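Local coordinates for surface protein VspA (Borrelia turicatae, PDB 1YJG) that probably serves as one of the interchangeable surface lipoproteins whose switching on the outer membrane lets the relapsing-fever spirochaete evade the host immune response, at residues A[56-61]-A[90-95]; A[97-102]-A[124-129]; A[29-34]-A[111-116]; A[86-91]-A[133-138]. All coordinates share one frame; numbering follows the deposited sequence.

Contact 1 of 4, residues A[56-61]-A[90-95]; sequences SVISAV and TSFLTK
Ile-58 lies against Phe-92 and Leu-93 where helix 48-69 packs beside helix 76-98. The short segments run roughly antiparallel, at 143°, and their axes come within 9.7 Å. Ile-58 has the largest share of the contact, with Leu-93 close behind. Its CB already sits close to the ring, 3.9 Å from Phe-92 CD2. One branch, CG1, lies beside the backbone N (chi1 -60°) and meets the same side of the ring, 4.0 Å from Phe-92 CE2. The other branch, CG2, points anti to that N and comes nearest, 3.7 Å from Phe-92 CD2. It approaches the ring obliquely. CG2 also reaches Leu-93, 4.0 Å from its CD2 methyl. CD1, at the tip, turns to Leu-135 of helix 129-155. The Ile-58 and Phe-92 side chains cross at about a right angle, and Phe-92 CG is anti to its own N (chi1 174°), which carries the ring across to Ile-58.

Leu-93 occupies the next position and fits beside Ser-59. Its CD2 lies 3.5 Å from Ser-59 OG, and its CD1 lies 4.1 Å from Ser-59 CA. The Ser-59 hydroxyl is hydrogen-bonded to the carbonyl of Tyr-55 one turn earlier on its own helix. On another flank of helix 48-69, Ser-56 OG bonds to the carbonyl of Glu-26 of the second subunit.

Nearby, Thr-90 OG1 bonds to Asp-62 and adds a polar link between the helices. Within this patch, methyl and ring carbons do the joining: dispersion among Ile-58, Phe-92 and Leu-93 holds it together.

Contact 2 of 4, residues A[97-102]-A[124-129]; sequences KSKTAD and AKDKGA
Lys-99 and Lys-127 cross at about a right angle and touch through their aliphatic carbons. Lys-99 CD lies 4.0 Å from Lys-127 CG, and Lys-99 CG is 4.1 Å from Lys-127 CA. The Lys-99 chain bends at chi2 (-75°), which turns its end along the loop toward Asp-126. There Lys-99 CE is 3.6 Å from the Asp-126 carbonyl O. The NZ of Lys-99 stops 4.1 Å from Asp-126 OD2, longer than a salt bridge, so the attraction is probably modest.

Asp-102, from the short helix 100-103, crosses the Lys-127 chain at about a right angle, with its CB 3.8 Å from Lys-127 CD. The Lys-127 chain is extended as far as CE and bends at chi4 (71°). Its NZ is directed to Thr-115 OG1 and the Asp-112 carboxylate, and it makes a long salt bridge to Asp-126 OD1. Its charge is probably well compensated, and its carbons serve the contact with Lys-99 and Asp-102.

Lys-99 stands at the break between helix 76-98 and helix 100-103. The facing loop follows helix 110-117 and leads through Gly-128 into helix 129-155. Thr-100 OG1 is hydrogen-bonded to the carbonyl O of Ile-35, in strand 33-36 of the second subunit.

Contact 3 of 4, residues A[29-34]-A[111-116]; sequences KAIGKK and ADAKTA
Thr-115 OG1 gives the shortest polar bond here, 2.7 Å to the carbonyl O of Asp-112 one turn back, and probably also accepts from Lys-127. It lies tilted 25° from the carbonyl plane of Asp-112. The bond ties the last turn of helix 110-117 to itself. The opposing segment contains a type II beta turn, Ala-30 to Lys-33, that leads from helix 2-28 into the two-stranded hairpin 33-36/39-42.

Across the contact, Ile-31 of the turn packs on Ala-113 and Lys-114 of the helix. Ile-31 CG1 is anti to its carbonyl carbon and the chain then runs out extended (chi2 173°). This brings the CD1 methyl over the helix surface, 3.8 Å from Ala-113 CB. The second branch of Ile-31, CG2, meets the same Ala-113 CB at 3.9 Å. Both branches of Ile-31 thus press on the Ala-113 methyl from one side.

The turn is closed by a weak bond from Lys-33 N to Ala-30 O. Gly-32 takes the positive phi (63°) that favours glycine. Leu-50 of helix 48-69 also touches Ile-31, and Ile-51 touches Ala-113, so the hydrophobic cluster is shared with that helix. Beyond it, Lys-33 O accepts a hydrogen bond from Ser-52 OG of the second subunit. Lys-114 contributes through the aliphatic base of its chain, where CG lies 4.0 Å from Ile-31 CD1.

Contact 4 of 4, residues A[86-91]-A[133-138]; sequences KNASTS and IKLNTA
The backbones of 86-91 and 133-138 run nearly antiparallel, at 160°, with axes 8.4 Å apart and the CA atoms of Ala-88 and Leu-135 only 4.9 Å from each other. Such closeness is possible because Ala-88 presents just a methyl to the other helix. That methyl points toward the opposite backbone. Ala-88 CB lies 3.5 Å from Leu-135 CA and 4.1 Å from Lys-134 C. The Leu-135 side chain starts beside it, with its CB 3.8 Å from Ala-88 CB.

With chi1 at 174° the Leu-135 branch swings away from its own N and runs along Ala-88, so that CD1 also meets Ser-89. Leu-135 CD1 is 3.9 Å from Ser-89 N and 4.1 Å from Ser-89 CB. Ser-89 thus presents backbone and CB to the leucine. Its OG stands between the backbone N and carbonyl carbon (chi1 62°) and is bonded to Asp-62 OD1 of helix 48-69. That satisfies the hydroxyl of a buried serine.

Leu-135 is further enclosed by Val-85 of helix 76-98, by helix 48-69 and by Val-21 of helix 2-28. One leucine therefore touches all three other long helices. Lys-134 starts toward the contact, but its charged end leads away. Small residues at the closest approach, with a large apolar one reaching into the centre, fit the tightly packed core of an antiparallel helical bundle.

This chain is the helical core of the lipoprotein. From the N terminus, helix 2-28 ends at the turn 29-34. Contact 3 brings that turn to 111-116 and closes the longest loop of the four. Contact 1 falls within this loop and pairs helices 48-69 and 76-98. Where it ends, contact 4 begins, the two sharing Thr-90 and Ser-91. Contact 4 closes when helix 129-155 returns. Contact 2 lies inside its loop and holds the end of helix 76-98 to the turn before helix 129-155. Contact 3 crosses contacts 2 and 4. Contacts 1 and 4 tie the bundle's middle; contacts 2 and 3 tie its loop-rich end.

Contact 1 of 4, residues A[56-61]-A[90-95]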
loop_
_atom_site.group_PDB
_atom_site.type_symbol
_atom_site.label_atom_id
_atom_site.label_comp_id
_atom_site.label_asym_id
_atom_site.label_seq_id
_atom_site.Cartn_x
_atom_site.Cartn_y
_atom_site.Cartn_z
ATOM N N SER A 56 10.336 -2.400 1.807
ATOM C CA SER A 56 10.119 -2.615 0.365
ATOM C C SER A 56 9.061 -1.660 -0.211
ATOM O O SER A 56 9.184 -1.198 -1.345
ATOM C CB SER A 56 9.740 -4.077 0.087
ATOM O OG SER A 56 9.666 -4.334 -1.305
ATOM N N VAL A 57 8.025 -1.377 0.574
ATOM C CA VAL A 57 6.972 -0.465 0.159
ATOM C C VAL A 57 7.571 0.946 0.069
ATOM O O VAL A 57 7.302 1.652 -0.875
ATOM C CB VAL A 57 5.771 -0.484 1.140
ATOM C CG1 VAL A 57 4.824 0.675 0.868
ATOM C CG2 VAL A 57 5.020 -1.807 1.039
ATOM N N ILE A 58 8.390 1.344 1.041
ATOM C CA ILE A 58 8.994 2.681 1.015
ATOM C C ILE A 58 10.036 2.785 -0.096
ATOM O O ILE A 58 10.282 3.876 -0.581
ATOM C CB ILE A 58 9.552 3.109 2.403
ATOM C CG1 ILE A 58 8.429 3.143 3.438
ATOM C CG2 ILE A 58 10.189 4.497 2.338
ATOM C CD1 ILE A 58 7.221 3.961 3.040
ATOM N N SER A 59 10.614 1.652 -0.512
ATOM C CA SER A 59 11.603 1.636 -1.592
ATOM C C SER A 59 10.854 1.895 -2.884
ATOM O O SER A 59 11.355 2.587 -3.759
ATOM C CB SER A 59 12.350 0.302 -1.692
ATOM O OG SER A 59 13.257 0.162 -0.616
ATOM N N ALA A 60 9.648 1.335 -2.995
ATOM C CA ALA A 60 8.808 1.519 -4.185
ATOM C C ALA A 60 8.405 2.982 -4.246
ATOM O O ALA A 60 8.375 3.571 -5.317
ATOM C CB ALA A 60 7.572 0.628 -4.134
ATOM N N VAL A 61 8.099 3.557 -3.082
ATOM C CA VAL A 61 7.719 4.959 -2.979
ATOM C C VAL A 61 8.852 5.853 -3.479
ATOM O O VAL A 61 8.628 6.776 -4.262
ATOM C CB VAL A 61 7.419 5.339 -1.518
ATOM C CG1 VAL A 61 7.452 6.851 -1.334
ATOM C CG2 VAL A 61 6.095 4.790 -1.100
ATOM N N THR A 90 14.046 8.635 1.401
ATOM C CA THR A 90 15.459 8.277 1.323
ATOM C C THR A 90 15.985 8.159 2.757
ATOM O O THR A 90 16.709 7.233 3.080
ATOM C CB THR A 90 16.244 9.343 0.507
ATOM O OG1 THR A 90 16.053 9.108 -0.894
ATOM C CG2 THR A 90 17.739 9.208 0.678
ATOM N N SER A 91 15.583 9.098 3.609
ATOM C CA SER A 91 15.980 9.138 5.023
ATOM C C SER A 91 15.519 7.897 5.768
ATOM O O SER A 91 16.266 7.312 6.555
ATOM C CB SER A 91 15.393 10.374 5.704
ATOM O OG SER A 91 16.293 11.456 5.612
ATOM N N PHE A 92 14.273 7.507 5.535
ATOM C CA PHE A 92 13.719 6.324 6.173
ATOM C C PHE A 92 14.548 5.092 5.814
ATOM O O PHE A 92 14.913 4.306 6.682
ATOM C CB PHE A 92 12.267 6.081 5.732
ATOM C CG PHE A 92 11.701 4.800 6.259
ATOM C CD1 PHE A 92 11.118 4.759 7.521
ATOM C CD2 PHE A 92 11.813 3.625 5.533
ATOM C CE1 PHE A 92 10.619 3.579 8.030
ATOM C CE2 PHE A 92 11.321 2.432 6.043
ATOM C CZ PHE A 92 10.722 2.408 7.285
ATOM N N LEU A 93 14.840 4.928 4.529
ATOM C CA LEU A 93 15.618 3.780 4.048
ATOM C C LEU A 93 17.046 3.744 4.607
ATOM O O LEU A 93 17.516 2.698 5.030
ATOM C CB LEU A 93 15.657 3.756 2.514
ATOM C CG LEU A 93 14.310 3.675 1.797
ATOM C CD1 LEU A 93 14.511 3.848 0.285
ATOM C CD2 LEU A 93 13.600 2.369 2.098
ATOM N N THR A 94 17.719 4.891 4.615
ATOM C CA THR A 94 19.081 4.998 5.124
ATOM C C THR A 94 19.115 4.688 6.631
ATOM O O THR A 94 19.997 3.972 7.113
ATOM C CB THR A 94 19.629 6.429 4.860
ATOM O OG1 THR A 94 19.808 6.636 3.461
ATOM C CG2 THR A 94 21.033 6.614 5.417
ATOM N N LYS A 95 18.148 5.231 7.362
ATOM C CA LYS A 95 18.059 5.023 8.800
ATOM C C LYS A 95 17.807 3.547 9.130
ATOM O O LYS A 95 18.448 2.979 10.014
ATOM C CB LYS A 95 16.968 5.931 9.401
ATOM C CG LYS A 95 16.644 5.680 10.877
ATOM C CD LYS A 95 17.882 5.681 11.795
ATOM C CE LYS A 95 18.515 7.063 11.939
ATOM N NZ LYS A 95 17.740 7.961 12.835
#

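Contact 2 of 4, residues A[97-102]-A[124-129]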
loop_
_atom_site.group_PDB
_atom_site.type_symbol
_atom_site.label_atom_id
_atom_site.label_comp_id
_atom_site.label_asym_id
_atom_site.label_seq_id
_atom_site.Cartn_x
_atom_site.Cartn_y
_atom_site.Cartn_z
ATOM N N LYS A 97 18.477 0.883 7.293
ATOM C CA LYS A 97 19.675 0.126 6.927
ATOM C C LYS A 97 20.734 0.250 8.015
ATOM O O LYS A 97 21.406 -0.728 8.346
ATOM C CB LYS A 97 20.252 0.615 5.596
ATOM C CG LYS A 97 19.549 0.068 4.363
ATOM C CD LYS A 97 20.296 0.438 3.067
ATOM C CE LYS A 97 20.205 1.924 2.747
ATOM N NZ LYS A 97 20.567 2.221 1.331
ATOM N N SER A 98 20.861 1.450 8.579
ATOM C CA SER A 98 21.832 1.722 9.642
ATOM C C SER A 98 21.457 1.016 10.941
ATOM O O SER A 98 22.307 0.814 11.812
ATOM C CB SER A 98 21.941 3.230 9.896
ATOM O OG SER A 98 20.913 3.672 10.763
ATOM N N LYS A 99 20.171 0.683 11.074
ATOM C CA LYS A 99 19.640 -0.007 12.248
ATOM C C LYS A 99 19.420 -1.498 11.955
ATOM O O LYS A 99 18.594 -2.140 12.587
ATOM C CB LYS A 99 18.337 0.654 12.715
ATOM C CG LYS A 99 18.517 2.081 13.224
ATOM C CD LYS A 99 19.147 2.111 14.618
ATOM C CE LYS A 99 19.565 3.517 15.036
ATOM N NZ LYS A 99 20.018 3.509 16.452
ATOM N N THR A 100 20.183 -2.044 11.011
ATOM C CA THR A 100 20.077 -3.458 10.632
ATOM C C THR A 100 20.252 -4.441 11.790
ATOM O O THR A 100 19.613 -5.488 11.804
ATOM C CB THR A 100 21.077 -3.817 9.480
ATOM O OG1 THR A 100 21.015 -5.221 9.209
ATOM C CG2 THR A 100 22.545 -3.606 9.877
ATOM N N ALA A 101 21.116 -4.110 12.750
ATOM C CA ALA A 101 21.359 -4.978 13.906
ATOM C C ALA A 101 20.102 -5.162 14.750
ATOM O O ALA A 101 19.896 -6.225 15.329
ATOM C CB ALA A 101 22.500 -4.422 14.772
ATOM N N ASP A 102 19.259 -4.131 14.794
ATOM C CA ASP A 102 18.016 -4.154 15.571
ATOM C C ASP A 102 16.777 -4.577 14.785
ATOM O O ASP A 102 15.854 -5.164 15.358
ATOM C CB ASP A 102 17.728 -2.754 16.128
ATOM C CG ASP A 102 18.862 -2.206 16.963
ATOM O OD1 ASP A 102 19.528 -1.256 16.508
ATOM O OD2 ASP A 102 19.141 -2.646 18.094
ATOM N N ALA A 124 9.609 5.549 21.527
ATOM C CA ALA A 124 10.719 6.129 20.789
ATOM C C ALA A 124 10.448 5.919 19.298
ATOM O O ALA A 124 9.702 5.020 18.923
ATOM C CB ALA A 124 12.028 5.470 21.203
ATOM N N LYS A 125 11.020 6.774 18.463
ATOM C CA LYS A 125 10.859 6.704 16.998
ATOM C C LYS A 125 12.244 6.782 16.389
ATOM O O LYS A 125 12.431 7.364 15.322
ATOM C CB LYS A 125 10.045 7.905 16.496
ATOM C CG LYS A 125 8.820 8.305 17.340
ATOM C CD LYS A 125 7.527 7.819 16.699
ATOM C CE LYS A 125 6.356 7.776 17.679
ATOM N NZ LYS A 125 5.451 6.641 17.374
ATOM N N ASP A 126 13.203 6.147 17.058
ATOM C CA ASP A 126 14.609 6.169 16.650
ATOM C C ASP A 126 15.135 5.165 15.624
ATOM O O ASP A 126 16.329 5.175 15.344
ATOM C CB ASP A 126 15.490 6.132 17.910
ATOM C CG ASP A 126 15.564 4.758 18.527
ATOM O OD1 ASP A 126 14.510 4.205 18.903
ATOM O OD2 ASP A 126 16.639 4.152 18.662
ATOM N N LYS A 127 14.273 4.323 15.059
ATOM C CA LYS A 127 14.696 3.342 14.050
ATOM C C LYS A 127 13.908 3.479 12.724
ATOM O O LYS A 127 13.662 2.491 12.030
ATOM C CB LYS A 127 14.607 1.914 14.597
ATOM C CG LYS A 127 15.352 1.705 15.924
ATOM C CD LYS A 127 15.360 0.235 16.364
ATOM C CE LYS A 127 15.585 0.096 17.865
ATOM N NZ LYS A 127 14.405 0.537 18.669
ATOM N N GLY A 128 13.509 4.706 12.390
ATOM C CA GLY A 128 12.775 4.992 11.166
ATOM C C GLY A 128 11.404 5.636 11.299
ATOM O O GLY A 128 10.950 6.285 10.376
ATOM N N ALA A 129 10.733 5.470 12.431
ATOM C CA ALA A 129 9.394 6.050 12.609
ATOM C C ALA A 129 9.369 7.593 12.510
ATOM O O ALA A 129 8.415 8.163 11.982
ATOM C CB ALA A 129 8.751 5.548 13.893
#

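Contact 3 of 4, residues A[29-34]-A[111-116]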
loop_
_atom_site.group_PDB
_atom_site.type_symbol
_atom_site.label_atom_id
_atom_site.label_comp_id
_atom_site.label_asym_id
_atom_site.label_seq_id
_atom_site.Cartn_x
_atom_site.Cartn_y
_atom_site.Cartn_z
ATOM N N LYS A 29 -0.310 -2.261 12.297
ATOM C CA LYS A 29 -1.387 -2.933 13.030
ATOM C C LYS A 29 -1.126 -4.453 13.094
ATOM O O LYS A 29 -1.804 -5.169 13.824
ATOM C CB LYS A 29 -2.742 -2.704 12.350
ATOM C CG LYS A 29 -3.307 -1.303 12.484
ATOM C CD LYS A 29 -4.460 -1.108 11.497
ATOM C CE LYS A 29 -4.768 0.364 11.255
ATOM N NZ LYS A 29 -5.972 0.536 10.396
ATOM N N ALA A 30 -0.181 -4.939 12.288
ATOM C CA ALA A 30 0.178 -6.361 12.243
ATOM C C ALA A 30 1.368 -6.714 13.132
ATOM O O ALA A 30 1.744 -7.882 13.225
ATOM C CB ALA A 30 0.475 -6.780 10.826
ATOM N N ILE A 31 1.983 -5.705 13.744
ATOM C CA ILE A 31 3.120 -5.936 14.620
ATOM C C ILE A 31 2.669 -6.799 15.800
ATOM O O ILE A 31 1.666 -6.503 16.453
ATOM C CB ILE A 31 3.699 -4.595 15.129
ATOM C CG1 ILE A 31 4.375 -3.829 13.985
ATOM C CG2 ILE A 31 4.688 -4.828 16.289
ATOM C CD1 ILE A 31 4.835 -2.411 14.371
ATOM N N GLY A 32 3.402 -7.874 16.057
ATOM C CA GLY A 32 3.087 -8.773 17.155
ATOM C C GLY A 32 1.742 -9.438 16.973
ATOM O O GLY A 32 1.008 -9.623 17.939
ATOM N N LYS A 33 1.418 -9.760 15.722
ATOM C CA LYS A 33 0.164 -10.408 15.373
ATOM C C LYS A 33 0.379 -11.495 14.322
ATOM O O LYS A 33 1.170 -11.341 13.381
ATOM C CB LYS A 33 -0.862 -9.401 14.825
ATOM C CG LYS A 33 -1.235 -8.252 15.763
ATOM C CD LYS A 33 -2.340 -8.648 16.717
ATOM C CE LYS A 33 -2.645 -7.549 17.724
ATOM N NZ LYS A 33 -3.565 -6.540 17.131
ATOM N N LYS A 34 -0.336 -12.598 14.501
ATOM C CA LYS A 34 -0.287 -13.727 13.590
ATOM C C LYS A 34 -1.658 -13.838 12.939
ATOM O O LYS A 34 -2.633 -13.291 13.451
ATOM C CB LYS A 34 0.032 -15.016 14.349
ATOM C CG LYS A 34 -1.035 -15.465 15.373
ATOM C CD LYS A 34 -0.698 -16.831 15.966
ATOM C CE LYS A 34 -1.907 -17.491 16.605
ATOM N NZ LYS A 34 -1.568 -18.223 17.864
ATOM N N ALA A 111 8.039 -3.453 20.545
ATOM C CA ALA A 111 8.415 -2.069 20.820
ATOM C C ALA A 111 9.430 -1.557 19.808
ATOM O O ALA A 111 9.329 -0.429 19.349
ATOM C CB ALA A 111 8.953 -1.932 22.234
ATOM N N ASP A 112 10.405 -2.390 19.458
ATOM C CA ASP A 112 11.429 -2.002 18.490
ATOM C C ASP A 112 10.862 -1.907 17.065
ATOM O O ASP A 112 11.329 -1.091 16.271
ATOM C CB ASP A 112 12.642 -2.924 18.572
ATOM C CG ASP A 112 13.306 -2.864 19.938
ATOM O OD1 ASP A 112 13.828 -1.784 20.285
ATOM O OD2 ASP A 112 13.325 -3.829 20.742
ATOM N N ALA A 113 9.864 -2.730 16.747
ATOM C CA ALA A 113 9.241 -2.697 15.431
ATOM C C ALA A 113 8.502 -1.364 15.328
ATOM O O ALA A 113 8.479 -0.750 14.283
ATOM C CB ALA A 113 8.286 -3.849 15.245
ATOM N N LYS A 114 7.936 -0.912 16.443
ATOM C CA LYS A 114 7.204 0.341 16.491
ATOM C C LYS A 114 8.119 1.551 16.285
ATOM O O LYS A 114 7.699 2.541 15.680
ATOM C CB LYS A 114 6.413 0.444 17.788
ATOM C CG LYS A 114 5.210 -0.476 17.795
ATOM C CD LYS A 114 4.603 -0.602 19.177
ATOM C CE LYS A 114 3.229 -1.270 19.101
ATOM N NZ LYS A 114 3.040 -2.316 20.132
ATOM N N THR A 115 9.364 1.477 16.763
ATOM C CA THR A 115 10.305 2.591 16.581
ATOM C C THR A 115 10.678 2.730 15.106
ATOM O O THR A 115 11.293 3.715 14.708
ATOM C CB THR A 115 11.601 2.436 17.402
ATOM O OG1 THR A 115 12.386 1.350 16.889
ATOM C CG2 THR A 115 11.309 2.090 18.878
ATOM N N ALA A 116 10.331 1.734 14.302
ATOM C CA ALA A 116 10.626 1.781 12.882
ATOM C C ALA A 116 9.446 2.191 12.008
ATOM O O ALA A 116 9.592 3.109 11.203
ATOM C CB ALA A 116 11.189 0.435 12.401
#

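Contact 4 of 4, residues A[86-91]-A[133-138]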
loop_
_atom_site.group_PDB
_atom_site.type_symbol
_atom_site.label_atom_id
_atom_site.label_comp_id
_atom_site.label_asym_id
_atom_site.label_seq_id
_atom_site.Cartn_x
_atom_site.Cartn_y
_atom_site.Cartn_z
ATOM N N LYS A 86 10.734 12.922 -1.350
ATOM C CA LYS A 86 11.810 11.977 -1.647
ATOM C C LYS A 86 12.974 12.027 -0.654
ATOM O O LYS A 86 13.660 11.035 -0.483
ATOM C CB LYS A 86 12.320 12.098 -3.083
ATOM C CG LYS A 86 13.336 10.998 -3.406
ATOM C CD LYS A 86 13.426 10.654 -4.870
ATOM C CE LYS A 86 14.779 10.031 -5.207
ATOM N NZ LYS A 86 15.326 9.147 -4.129
ATOM N N ASN A 87 13.198 13.174 -0.016
ATOM C CA ASN A 87 14.258 13.311 0.975
ATOM C C ASN A 87 13.830 12.472 2.174
ATOM O O ASN A 87 14.638 11.821 2.806
ATOM C CB ASN A 87 14.433 14.768 1.467
ATOM C CG ASN A 87 15.137 15.700 0.447
ATOM O OD1 ASN A 87 15.781 15.264 -0.510
ATOM N ND2 ASN A 87 15.011 17.005 0.683
ATOM N N ALA A 88 12.540 12.505 2.489
ATOM C CA ALA A 88 12.007 11.757 3.620
ATOM C C ALA A 88 12.066 10.239 3.418
ATOM O O ALA A 88 12.487 9.519 4.318
ATOM C CB ALA A 88 10.583 12.216 3.955
ATOM N N SER A 89 11.657 9.759 2.247
ATOM C CA SER A 89 11.684 8.325 1.957
ATOM C C SER A 89 13.135 7.812 1.910
ATOM O O SER A 89 13.418 6.694 2.328
ATOM C CB SER A 89 10.946 8.003 0.650
ATOM O OG SER A 89 11.542 8.627 -0.471
ATOM N N THR A 90 14.046 8.635 1.401
ATOM C CA THR A 90 15.459 8.277 1.323
ATOM C C THR A 90 15.985 8.159 2.757
ATOM O O THR A 90 16.709 7.233 3.080
ATOM C CB THR A 90 16.244 9.343 0.507
ATOM O OG1 THR A 90 16.053 9.108 -0.894
ATOM C CG2 THR A 90 17.739 9.208 0.678
ATOM N N SER A 91 15.583 9.098 3.609
ATOM C CA SER A 91 15.980 9.138 5.023
ATOM C C SER A 91 15.519 7.897 5.768
ATOM O O SER A 91 16.266 7.312 6.555
ATOM C CB SER A 91 15.393 10.374 5.704
ATOM O OG SER A 91 16.293 11.456 5.612
ATOM N N ILE A 133 7.184 9.757 9.852
ATOM C CA ILE A 133 6.264 10.831 10.220
ATOM C C ILE A 133 6.473 12.002 9.266
ATOM O O ILE A 133 5.512 12.595 8.783
ATOM C CB ILE A 133 6.487 11.294 11.682
ATOM C CG1 ILE A 133 5.802 10.329 12.650
ATOM C CG2 ILE A 133 5.967 12.734 11.902
ATOM C CD1 ILE A 133 6.174 10.560 14.127
ATOM N N LYS A 134 7.740 12.343 9.022
ATOM C CA LYS A 134 8.092 13.442 8.118
ATOM C C LYS A 134 7.650 13.101 6.694
ATOM O O LYS A 134 7.216 13.966 5.949
ATOM C CB LYS A 134 9.605 13.737 8.158
ATOM C CG LYS A 134 10.108 14.138 9.558
ATOM C CD LYS A 134 11.525 14.740 9.563
ATOM C CE LYS A 134 11.834 15.473 10.880
ATOM N NZ LYS A 134 12.977 14.849 11.622
ATOM N N LEU A 135 7.737 11.824 6.336
ATOM C CA LEU A 135 7.342 11.364 5.010
ATOM C C LEU A 135 5.844 11.557 4.821
ATOM O O LEU A 135 5.392 11.889 3.719
ATOM C CB LEU A 135 7.701 9.891 4.848
ATOM C CG LEU A 135 7.266 9.124 3.607
ATOM C CD1 LEU A 135 7.724 9.818 2.347
ATOM C CD2 LEU A 135 7.817 7.696 3.671
ATOM N N ASN A 136 5.087 11.329 5.900
ATOM C CA ASN A 136 3.634 11.479 5.899
ATOM C C ASN A 136 3.267 12.953 5.741
ATOM O O ASN A 136 2.388 13.315 4.971
ATOM C CB ASN A 136 3.018 10.925 7.195
ATOM C CG ASN A 136 2.623 9.450 7.086
ATOM O OD1 ASN A 136 1.495 9.129 6.722
ATOM N ND2 ASN A 136 3.549 8.553 7.422
ATOM N N THR A 137 3.938 13.802 6.502
ATOM C CA THR A 137 3.699 15.240 6.450
ATOM C C THR A 137 3.967 15.754 5.043
ATOM O O THR A 137 3.190 16.528 4.493
ATOM C CB THR A 137 4.651 15.963 7.421
ATOM O OG1 THR A 137 4.246 15.722 8.774
ATOM C CG2 THR A 137 4.572 17.480 7.266
ATOM N N ALA A 138 5.081 15.309 4.474
ATOM C CA ALA A 138 5.501 15.719 3.143
ATOM C C ALA A 138 4.567 15.279 2.028
ATOM O O ALA A 138 4.290 16.051 1.106
ATOM C CB ALA A 138 6.911 15.206 2.880
#